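Local coordinates for D-glyceraldehyde dehydrogenase (NADP(+)) (Thermoplasma acidophilum, PDB 5IZD), which oxidises D-glyceraldehyde to glycerate with NADP as hydride acceptor in the non-phosphorylated Entner-Doudoroff pathway, at residues W148-G153 against Y274-Q279; T168-P173 against V197-T202. All blocks are in the same frame, centred on the assembly; numbering follows the deposited sequence.

Contact 1 (W148-G153 against Y274-Q279). With NAP (NADP nicotinamide-adenine-dinucleotide phosphate), chain I.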
loop_
_atom_site.group_PDB
_atom_site.type_symbol
_atom_site.label_atom_id
_atom_site.label_comp_id
_atom_site.label_asym_id
_atom_site.label_seq_id
_atom_site.Cartn_x
_atom_site.Cartn_y
_atom_site.Cartn_z
ATOM N N TRP A 148 24.143 -14.259 -19.826
ATOM C CA TRP A 148 24.230 -14.292 -21.293
ATOM C C TRP A 148 22.902 -14.684 -21.937
ATOM O O TRP A 148 22.722 -14.451 -23.165
ATOM C CB TRP A 148 25.338 -15.271 -21.785
ATOM C CG TRP A 148 25.298 -16.619 -21.099
ATOM C CD1 TRP A 148 26.025 -16.995 -20.020
ATOM C CD2 TRP A 148 24.428 -17.710 -21.401
ATOM N NE1 TRP A 148 25.702 -18.273 -19.654
ATOM C CE2 TRP A 148 24.702 -18.726 -20.484
ATOM C CE3 TRP A 148 23.478 -17.935 -22.380
ATOM C CZ2 TRP A 148 24.018 -19.976 -20.501
ATOM C CZ3 TRP A 148 22.777 -19.153 -22.385
ATOM C CH2 TRP A 148 23.076 -20.169 -21.470
ATOM N N ASN A 149 22.002 -15.306 -21.180
ATOM C CA ASN A 149 20.862 -15.942 -21.797
ATOM C C ASN A 149 19.811 -14.963 -22.333
ATOM O O ASN A 149 19.254 -15.204 -23.408
ATOM C CB ASN A 149 20.305 -17.023 -20.896
ATOM C CG ASN A 149 19.620 -16.466 -19.622
ATOM O OD1 ASN A 149 19.979 -15.399 -19.098
ATOM N ND2 ASN A 149 18.599 -17.176 -19.156
ATOM N N PHE A 150 19.557 -13.854 -21.601
ATOM C CA PHE A 150 18.720 -12.742 -22.061
ATOM C C PHE A 150 19.581 -11.507 -21.902
ATOM O O PHE A 150 19.356 -10.652 -21.001
ATOM C CB PHE A 150 17.391 -12.665 -21.305
ATOM C CG PHE A 150 16.517 -13.855 -21.583
ATOM C CD1 PHE A 150 15.771 -13.915 -22.769
ATOM C CD2 PHE A 150 16.578 -14.964 -20.779
ATOM C CE1 PHE A 150 15.048 -15.065 -23.112
ATOM C CE2 PHE A 150 15.881 -16.120 -21.122
ATOM C CZ PHE A 150 15.112 -16.171 -22.286
ATOM N N PRO A 151 20.571 -11.387 -22.795
ATOM C CA PRO A 151 21.617 -10.417 -22.596
ATOM C C PRO A 151 21.194 -8.949 -22.798
ATOM O O PRO A 151 22.021 -8.050 -22.552
ATOM C CB PRO A 151 22.666 -10.823 -23.671
ATOM C CG PRO A 151 21.818 -11.331 -24.812
ATOM C CD PRO A 151 20.658 -12.036 -24.122
ATOM N N ALA A 152 20.017 -8.688 -23.370
ATOM C CA ALA A 152 19.517 -7.321 -23.526
ATOM C C ALA A 152 18.389 -7.107 -22.492
ATOM O O ALA A 152 18.374 -6.092 -21.788
ATOM C CB ALA A 152 19.003 -7.093 -24.925
ATOM N N GLY A 153 17.471 -8.069 -22.406
ATOM C CA GLY A 153 16.362 -8.078 -21.359
ATOM C C GLY A 153 16.860 -7.860 -19.942
ATOM O O GLY A 153 16.273 -7.100 -19.158
ATOM N N TYR A 274 11.834 -25.387 -25.328
ATOM C CA TYR A 274 12.714 -25.076 -26.456
ATOM C C TYR A 274 12.967 -23.636 -26.687
ATOM O O TYR A 274 13.889 -23.317 -27.429
ATOM C CB TYR A 274 12.251 -25.768 -27.766
ATOM C CG TYR A 274 12.099 -27.226 -27.584
ATOM C CD1 TYR A 274 13.163 -27.991 -27.095
ATOM C CD2 TYR A 274 10.895 -27.868 -27.860
ATOM C CE1 TYR A 274 13.037 -29.361 -26.913
ATOM C CE2 TYR A 274 10.762 -29.220 -27.700
ATOM C CZ TYR A 274 11.807 -29.978 -27.209
ATOM O OH TYR A 274 11.672 -31.364 -27.013
ATOM N N TRP A 275 12.212 -22.753 -26.066
ATOM C CA TRP A 275 12.485 -21.327 -26.168
ATOM C C TRP A 275 13.872 -21.092 -25.641
ATOM O O TRP A 275 14.243 -21.654 -24.618
ATOM C CB TRP A 275 11.479 -20.558 -25.386
ATOM C CG TRP A 275 11.445 -19.057 -25.474
ATOM C CD1 TRP A 275 11.182 -18.275 -26.590
ATOM C CD2 TRP A 275 11.594 -18.145 -24.385
ATOM N NE1 TRP A 275 11.136 -16.943 -26.234
ATOM C CE2 TRP A 275 11.362 -16.839 -24.886
ATOM C CE3 TRP A 275 11.860 -18.303 -23.021
ATOM C CZ2 TRP A 275 11.397 -15.711 -24.071
ATOM C CZ3 TRP A 275 11.886 -17.147 -22.188
ATOM C CH2 TRP A 275 11.664 -15.886 -22.727
ATOM N N ASN A 276 14.672 -20.409 -26.464
ATOM C CA ASN A 276 16.081 -20.145 -26.164
ATOM C C ASN A 276 16.859 -21.434 -25.914
ATOM O O ASN A 276 17.788 -21.467 -25.111
ATOM C CB ASN A 276 16.216 -19.196 -24.952
ATOM C CG ASN A 276 17.516 -18.395 -24.996
ATOM O OD1 ASN A 276 18.091 -18.203 -26.065
ATOM N ND2 ASN A 276 18.011 -17.976 -23.832
ATOM N N ALA A 277 16.483 -22.499 -26.633
ATOM C CA ALA A 277 17.106 -23.810 -26.469
ATOM C C ALA A 277 17.127 -24.351 -24.992
ATOM O O ALA A 277 18.052 -25.092 -24.618
ATOM C CB ALA A 277 18.512 -23.792 -27.038
ATOM N N GLY A 278 16.153 -23.906 -24.181
ATOM C CA GLY A 278 15.996 -24.330 -22.810
ATOM C C GLY A 278 16.893 -23.578 -21.856
ATOM O O GLY A 278 16.973 -23.936 -20.664
ATOM N N GLN A 279 17.526 -22.512 -22.354
ATOM C CA GLN A 279 18.508 -21.703 -21.581
ATOM C C GLN A 279 17.752 -20.546 -20.931
ATOM O O GLN A 279 17.913 -19.378 -21.245
ATOM C CB GLN A 279 19.635 -21.237 -22.500
ATOM C CG GLN A 279 20.388 -22.402 -23.163
ATOM C CD GLN A 279 21.439 -21.940 -24.215
ATOM O OE1 GLN A 279 22.623 -22.266 -24.114
ATOM N NE2 GLN A 279 20.979 -21.178 -25.201
HETATM P PA NAP I . 27.231 -16.996 -14.172
HETATM O O1A NAP I . 28.627 -17.502 -13.977
HETATM O O2A NAP I . 26.275 -17.071 -13.000
HETATM O O5B NAP I . 27.321 -15.460 -14.721
HETATM C C5B NAP I . 26.405 -14.400 -14.367
HETATM C C4B NAP I . 27.159 -13.067 -14.205
HETATM O O4B NAP I . 27.992 -13.114 -13.031
HETATM C C3B NAP I . 28.127 -12.780 -15.371
HETATM O O3B NAP I . 28.207 -11.345 -15.585
HETATM C C2B NAP I . 29.436 -13.312 -14.857
HETATM O O2B NAP I . 30.575 -12.826 -15.561
HETATM C C1B NAP I . 29.378 -12.871 -13.419
HETATM N N9A NAP I . 30.297 -13.564 -12.503
HETATM C C8A NAP I . 30.902 -14.774 -12.655
HETATM N N7A NAP I . 31.678 -15.071 -11.636
HETATM C C5A NAP I . 31.527 -13.988 -10.764
HETATM C C6A NAP I . 32.072 -13.704 -9.511
HETATM N N6A NAP I . 32.907 -14.533 -8.873
HETATM N N1A NAP I . 31.727 -12.546 -8.910
HETATM C C2A NAP I . 30.906 -11.696 -9.554
HETATM N N3A NAP I . 30.353 -11.883 -10.760
HETATM C C4A NAP I . 30.704 -13.070 -11.303
HETATM O O3 NAP I . 26.610 -17.792 -15.398
HETATM P PN NAP I . 27.244 -18.937 -16.334
HETATM O O1N NAP I . 28.405 -18.373 -17.134
HETATM O O2N NAP I . 26.164 -19.524 -17.209
HETATM O O5D NAP I . 27.768 -20.006 -15.342
HETATM P P2B NAP I . 31.359 -13.849 -16.605
HETATM O O1X NAP I . 32.572 -13.063 -17.127
HETATM O O2X NAP I . 30.459 -14.155 -17.707
HETATM O O3X NAP I . 31.817 -15.065 -15.872
#

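Contact 2 (T168-P173 against V197-T202). With NAP (NADP nicotinamide-adenine-dinucleotide phosphate), chain I.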
loop_
_atom_site.group_PDB
_atom_site.type_symbol
_atom_site.label_atom_id
_atom_site.label_comp_id
_atom_site.label_asym_id
_atom_site.label_seq_id
_atom_site.Cartn_x
_atom_site.Cartn_y
_atom_site.Cartn_z
ATOM N N THR A 168 23.227 5.178 -8.648
ATOM C CA THR A 168 24.208 5.224 -9.737
ATOM C C THR A 168 24.628 3.797 -9.957
ATOM O O THR A 168 24.424 2.942 -9.053
ATOM C CB THR A 168 25.424 6.076 -9.404
ATOM O OG1 THR A 168 25.983 5.606 -8.189
ATOM C CG2 THR A 168 25.006 7.513 -9.226
ATOM N N VAL A 169 25.164 3.507 -11.140
ATOM C CA VAL A 169 25.276 2.124 -11.585
ATOM C C VAL A 169 26.635 1.821 -12.250
ATOM O O VAL A 169 27.121 2.601 -13.089
ATOM C CB VAL A 169 24.169 1.742 -12.600
ATOM C CG1 VAL A 169 24.374 0.318 -13.127
ATOM C CG2 VAL A 169 22.784 1.938 -12.046
ATOM N N VAL A 170 27.211 0.696 -11.833
ATOM C CA VAL A 170 28.311 -0.020 -12.524
ATOM C C VAL A 170 27.811 -1.393 -13.040
ATOM O O VAL A 170 27.476 -2.309 -12.227
ATOM C CB VAL A 170 29.521 -0.247 -11.603
ATOM C CG1 VAL A 170 30.657 -0.944 -12.344
ATOM C CG2 VAL A 170 30.000 1.064 -10.977
ATOM N N LEU A 171 27.723 -1.510 -14.372
ATOM C CA LEU A 171 27.283 -2.711 -15.068
ATOM C C LEU A 171 28.476 -3.572 -15.583
ATOM O O LEU A 171 29.373 -3.043 -16.276
ATOM C CB LEU A 171 26.339 -2.334 -16.236
ATOM C CG LEU A 171 25.914 -3.437 -17.219
ATOM C CD1 LEU A 171 24.933 -4.435 -16.595
ATOM C CD2 LEU A 171 25.245 -2.830 -18.417
ATOM N N LYS A 172 28.448 -4.869 -15.329
ATOM C CA LYS A 172 29.399 -5.829 -15.857
ATOM C C LYS A 172 28.587 -6.984 -16.438
ATOM O O LYS A 172 27.983 -7.730 -15.701
ATOM C CB LYS A 172 30.408 -6.305 -14.846
ATOM C CG LYS A 172 31.399 -7.324 -15.374
ATOM C CD LYS A 172 31.114 -8.711 -14.850
ATOM C CE LYS A 172 31.956 -9.814 -15.455
ATOM N NZ LYS A 172 31.444 -10.222 -16.764
ATOM N N PRO A 173 28.565 -7.102 -17.759
ATOM C CA PRO A 173 27.787 -8.143 -18.387
ATOM C C PRO A 173 28.544 -9.450 -18.480
ATOM O O PRO A 173 29.678 -9.560 -18.125
ATOM C CB PRO A 173 27.527 -7.582 -19.746
ATOM C CG PRO A 173 28.784 -6.834 -20.052
ATOM C CD PRO A 173 29.207 -6.234 -18.752
ATOM N N VAL A 197 27.049 8.419 -13.646
ATOM C CA VAL A 197 25.791 7.792 -13.217
ATOM C C VAL A 197 25.717 6.350 -13.691
ATOM O O VAL A 197 25.162 5.510 -12.997
ATOM C CB VAL A 197 24.564 8.593 -13.674
ATOM C CG1 VAL A 197 23.234 7.853 -13.359
ATOM C CG2 VAL A 197 24.572 9.923 -12.972
ATOM N N LEU A 198 26.258 6.084 -14.869
ATOM C CA LEU A 198 26.235 4.776 -15.476
ATOM C C LEU A 198 27.629 4.430 -15.990
ATOM O O LEU A 198 28.150 5.135 -16.831
ATOM C CB LEU A 198 25.257 4.748 -16.655
ATOM C CG LEU A 198 25.137 3.398 -17.387
ATOM C CD1 LEU A 198 24.750 2.290 -16.433
ATOM C CD2 LEU A 198 24.105 3.499 -18.484
ATOM N N ASN A 199 28.194 3.335 -15.501
ATOM C CA ASN A 199 29.521 2.866 -15.920
ATOM C C ASN A 199 29.423 1.415 -16.389
ATOM O O ASN A 199 28.662 0.626 -15.823
ATOM C CB ASN A 199 30.537 2.998 -14.791
ATOM C CG ASN A 199 30.567 4.397 -14.203
ATOM O OD1 ASN A 199 31.369 5.252 -14.639
ATOM N ND2 ASN A 199 29.689 4.666 -13.271
ATOM N N PHE A 200 30.275 1.069 -17.371
ATOM C CA PHE A 200 30.231 -0.187 -18.098
ATOM C C PHE A 200 31.613 -0.794 -18.056
ATOM O O PHE A 200 32.589 -0.197 -18.567
ATOM C CB PHE A 200 29.825 0.069 -19.550
ATOM C CG PHE A 200 29.708 -1.176 -20.401
ATOM C CD1 PHE A 200 28.717 -2.114 -20.167
ATOM C CD2 PHE A 200 30.603 -1.418 -21.425
ATOM C CE1 PHE A 200 28.591 -3.238 -20.982
ATOM C CE2 PHE A 200 30.491 -2.567 -22.240
ATOM C CZ PHE A 200 29.472 -3.483 -21.997
ATOM N N ILE A 201 31.685 -1.965 -17.441
ATOM C CA ILE A 201 32.929 -2.673 -17.199
ATOM C C ILE A 201 32.756 -4.109 -17.703
ATOM O O ILE A 201 31.840 -4.846 -17.247
ATOM C CB ILE A 201 33.232 -2.717 -15.694
ATOM C CG1 ILE A 201 33.714 -1.365 -15.202
ATOM C CG2 ILE A 201 34.294 -3.769 -15.377
ATOM C CD1 ILE A 201 35.104 -0.995 -15.672
ATOM N N THR A 202 33.635 -4.528 -18.604
ATOM C CA THR A 202 33.659 -5.887 -19.094
ATOM C C THR A 202 34.959 -6.516 -18.567
ATOM O O THR A 202 35.940 -5.822 -18.279
ATOM C CB THR A 202 33.647 -5.984 -20.667
ATOM O OG1 THR A 202 34.734 -5.245 -21.243
ATOM C CG2 THR A 202 32.281 -5.487 -21.248
HETATM P PA NAP I . 27.231 -16.996 -14.172
HETATM O O1A NAP I . 28.627 -17.502 -13.977
HETATM O O2A NAP I . 26.275 -17.071 -13.000
HETATM O O5B NAP I . 27.321 -15.460 -14.721
HETATM C C5B NAP I . 26.405 -14.400 -14.367
HETATM C C4B NAP I . 27.159 -13.067 -14.205
HETATM O O4B NAP I . 27.992 -13.114 -13.031
HETATM C C3B NAP I . 28.127 -12.780 -15.371
HETATM O O3B NAP I . 28.207 -11.345 -15.585
HETATM C C2B NAP I . 29.436 -13.312 -14.857
HETATM O O2B NAP I . 30.575 -12.826 -15.561
HETATM C C1B NAP I . 29.378 -12.871 -13.419
HETATM N N9A NAP I . 30.297 -13.564 -12.503
HETATM C C8A NAP I . 30.902 -14.774 -12.655
HETATM N N7A NAP I . 31.678 -15.071 -11.636
HETATM C C5A NAP I . 31.527 -13.988 -10.764
HETATM C C6A NAP I . 32.072 -13.704 -9.511
HETATM N N6A NAP I . 32.907 -14.533 -8.873
HETATM N N1A NAP I . 31.727 -12.546 -8.910
HETATM C C2A NAP I . 30.906 -11.696 -9.554
HETATM N N3A NAP I . 30.353 -11.883 -10.760
HETATM C C4A NAP I . 30.704 -13.070 -11.303
HETATM O O3 NAP I . 26.610 -17.792 -15.398
HETATM P PN NAP I . 27.244 -18.937 -16.334
HETATM O O1N NAP I . 28.405 -18.373 -17.134
HETATM O O2N NAP I . 26.164 -19.524 -17.209
HETATM O O5D NAP I . 27.768 -20.006 -15.342
HETATM P P2B NAP I . 31.359 -13.849 -16.605
HETATM O O1X NAP I . 32.572 -13.063 -17.127
HETATM O O2X NAP I . 30.459 -14.155 -17.707
HETATM O O3X NAP I . 31.817 -15.065 -15.872
#

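Contact 1 (W148-G153 against Y274-Q279)
Asn149 and Gln279 meet in a buried loop-to-loop contact at the active site of the aldehyde dehydrogenase fold, where the loop after strand 130-145 faces the loop between helix 262-274 and strand 284-290. Asn149 probably stabilises the transition state, as in the oxyanion hole of related enzymes. Its ND2 donates to Gln279 O at 3.1 Å; the acceptor lies in the plane of the Asn149 amide, but the donor stands above the carbonyl plane. Asn276 ND2 reaches the same Gln279 O at 2.9 Å from the opposite carbonyl face, so two amides grip one oxygen. Outside the two loops, Asn149 ND2 also bonds the oxidised cysteine, a sulfinoalanine, at position 281, which places the amide beside the residue that, as in other aldehyde dehydrogenases, is probably the catalytic cysteine.

Segment 274-279 is braced internally as well: Gln279 NE2 donates to Asn276 O at 3.2 Å, while Gln279 OE1 accepts from Ile322 N. At the less buried end of the contact, the tip of Phe150 lies over one face of the Trp275 indole, CZ to CZ3 3.4 Å, with the ring planes at 33°. The indole of Trp148 meets the Gln279 chain at about a right angle and, with CG between the backbone N and the carbonyl carbon (chi1 47°), directs its pyrrole side to the cofactor, where Trp148 NE1 donates to O2N of the NADP diphosphate at 2.8 Å.

Contact 2 (T168-P173 against V197-T202)
Leu171, Ile201 and Val169 bury the most surface where strand 168-172 runs parallel to strand 198-200, the pairing that closes a beta-alpha-beta crossover of the Rossmann-like cofactor domain. Leu171, paired with Phe200, bonds to the residues flanking the latter: its N donates to Asn199 O at 2.7 Å and its O accepts from Ile201 N at 2.8 Å, both nearly straight (172° and 170°). With CG anti to the backbone N (chi1 172°), Leu171 sets CD2 in the plane of the Phe200 ring, at its edge and 4.0 Å from CD1. Val169 and Leu198 lie side by side and point the same way, CG1 to CD1 3.9 Å. Ile201 CG1 meets Val170 CG1 at 4.2 Å. At the end of the strand Lys172 lies against Ile201 O, then bends at chi2 and chi4 to bring NZ within 3.0 Å of O2B and 3.1 Å of O1X of NADP. An alanine here would probably leave the 2'-phosphate without this positively charged partner.

Strand 130-145 continues the sheet beyond 168-172. Helices 153-164 and 178-190 pack on the face bearing Val169, Leu171, Leu198 and Phe200, and helix 39-77 covers the other, where it meets Val170 and Asn199.

How the contacts relate
Along the chain the contacts are nested: 148-153, then both segments of contact 2, then 274-279 to close contact 1. Their centres lie 22 Å apart and their nearest atoms about 6 Å, without touching. Strand 130-145 leads into 148-153 and also pairs with strand 168-172, while helix 153-164 packs on contact 2. Contact 2 lies within this cofactor sheet; contact 1 joins the loop after strand 130-145 to the chain about to enter the separate seven-stranded sheet at strand 284-290. Both touch the same NADP, at the diphosphate and the 2'-phosphate, so the strand end at 172-173 is linked through the cofactor to the loop holding the probable transition-state stabiliser.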